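Local coordinates for protein ATPase BagA (Mycobacterium tuberculosis H37Rv, PDB 6BS3) that hydrolyses ATP as one subunit of the heterodimeric BagAB complex, whose activity is required for resistance to nitric oxide and to elevated glycerol, at residues V146-D149 with L153-Y156. Sequence-based numbering, arbitrary orientation.
Sequences VRLD and LPVY
The R147 guanidinium reaches the Y156 ring obliquely, NH1 lying 3.8 Å from CE2, with the two planes 69° apart. V155 CG1 sits over one face of the same ring, offset toward its rim. R147 CG is anti to the backbone N (chi1 -163°), which carries the aliphatic chain across V155 CG2. The polar ends of both residues turn to E76: R147 NH2 forms a salt bridge with it and with E143, and Y156 OH hydrogen-bonds to it.

The D149 carboxylate lies beside L153. Its OD1 accepts from L153 N from above the carboxylate plane at 3.1 Å, and also accepts the N151 amide, an Asx turn. Two backbone bonds flank the single beta bridge of L148 with P154. D149 N donates to L153 O at 2.8 Å, and V155 N donates to R147 O at 3.0 Å, nearly straight at 171°. R147 O also receives a water that accepts from Y156 N. L148 CD2 rests on the backbone at L153 and P154.

This surface loop joins helix 130-146 to strand 158-162. Two backbone amides grip one carboxylate oxygen. E76 and E143 probably balance the arginine's charge, and E76 links the loop to the start of strand 77-82.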
loop_
_atom_site.group_PDB
_atom_site.type_symbol
_atom_site.label_atom_id
_atom_site.label_comp_id
_atom_site.label_asym_id
_atom_site.label_seq_id
_atom_site.Cartn_x
_atom_site.Cartn_y
_atom_site.Cartn_z
ATOM N N VAL A 146 -8.603 21.261 20.451
ATOM C CA VAL A 146 -9.235 22.044 21.524
ATOM C C VAL A 146 -8.321 23.132 22.104
ATOM O O VAL A 146 -8.801 23.922 22.926
ATOM C CB VAL A 146 -9.848 21.148 22.649
ATOM C CG1 VAL A 146 -10.741 20.048 22.068
ATOM C CG2 VAL A 146 -8.773 20.548 23.556
ATOM N N ARG A 147 -7.026 23.188 21.688
ATOM C CA ARG A 147 -6.089 24.198 22.203
ATOM C C ARG A 147 -6.519 25.651 21.916
ATOM O O ARG A 147 -6.792 26.015 20.768
ATOM C CB ARG A 147 -4.645 23.958 21.735
ATOM C CG ARG A 147 -3.619 24.726 22.591
ATOM C CD ARG A 147 -2.202 24.629 22.074
ATOM N NE ARG A 147 -1.803 23.252 21.769
ATOM C CZ ARG A 147 -1.081 22.896 20.712
ATOM N NH1 ARG A 147 -0.672 23.810 19.840
ATOM N NH2 ARG A 147 -0.772 21.625 20.512
ATOM N N LEU A 148 -6.557 26.464 22.980
ATOM C CA LEU A 148 -6.918 27.879 22.930
ATOM C C LEU A 148 -5.712 28.781 23.185
ATOM O O LEU A 148 -4.783 28.388 23.886
ATOM C CB LEU A 148 -8.054 28.199 23.928
ATOM C CG LEU A 148 -9.359 27.372 23.810
ATOM C CD1 LEU A 148 -10.306 27.685 24.965
ATOM C CD2 LEU A 148 -10.061 27.589 22.460
ATOM N N ASP A 149 -5.721 29.988 22.598
ATOM C CA ASP A 149 -4.661 30.978 22.789
ATOM C C ASP A 149 -4.925 31.843 24.050
ATOM O O ASP A 149 -5.735 31.456 24.898
ATOM C CB ASP A 149 -4.424 31.822 21.505
ATOM C CG ASP A 149 -5.609 32.594 20.929
ATOM O OD1 ASP A 149 -6.540 32.936 21.701
ATOM O OD2 ASP A 149 -5.595 32.874 19.710
ATOM N N LEU A 153 -9.391 31.826 22.078
ATOM C CA LEU A 153 -9.671 31.530 20.663
ATOM C C LEU A 153 -8.838 30.316 20.189
ATOM O O LEU A 153 -7.722 30.143 20.686
ATOM C CB LEU A 153 -9.385 32.767 19.778
ATOM C CG LEU A 153 -10.247 34.013 20.015
ATOM C CD1 LEU A 153 -9.585 35.251 19.440
ATOM C CD2 LEU A 153 -11.640 33.849 19.438
ATOM N N PRO A 154 -9.321 29.470 19.239
ATOM C CA PRO A 154 -8.508 28.305 18.813
ATOM C C PRO A 154 -7.172 28.678 18.179
ATOM O O PRO A 154 -7.117 29.581 17.348
ATOM C CB PRO A 154 -9.407 27.587 17.803
ATOM C CG PRO A 154 -10.785 28.081 18.088
ATOM C CD PRO A 154 -10.618 29.499 18.533
ATOM N N VAL A 155 -6.091 27.986 18.585
ATOM C CA VAL A 155 -4.736 28.165 18.034
ATOM C C VAL A 155 -4.786 27.836 16.524
ATOM O O VAL A 155 -4.312 28.616 15.704
ATOM C CB VAL A 155 -3.701 27.283 18.803
ATOM C CG1 VAL A 155 -2.376 27.160 18.045
ATOM C CG2 VAL A 155 -3.471 27.819 20.214
ATOM N N TYR A 156 -5.440 26.713 16.166
ATOM C CA TYR A 156 -5.590 26.312 14.762
ATOM C C TYR A 156 -7.014 26.494 14.259
ATOM O O TYR A 156 -7.969 26.257 14.997
ATOM C CB TYR A 156 -5.110 24.864 14.564
ATOM C CG TYR A 156 -3.624 24.703 14.805
ATOM C CD1 TYR A 156 -2.691 25.245 13.924
ATOM C CD2 TYR A 156 -3.146 24.040 15.934
ATOM C CE1 TYR A 156 -1.320 25.132 14.159
ATOM C CE2 TYR A 156 -1.777 23.918 16.175
ATOM C CZ TYR A 156 -0.865 24.469 15.282
ATOM O OH TYR A 156 0.501 24.360 15.488
HETATM O O HOH W 1 -6.469 24.765 18.294
#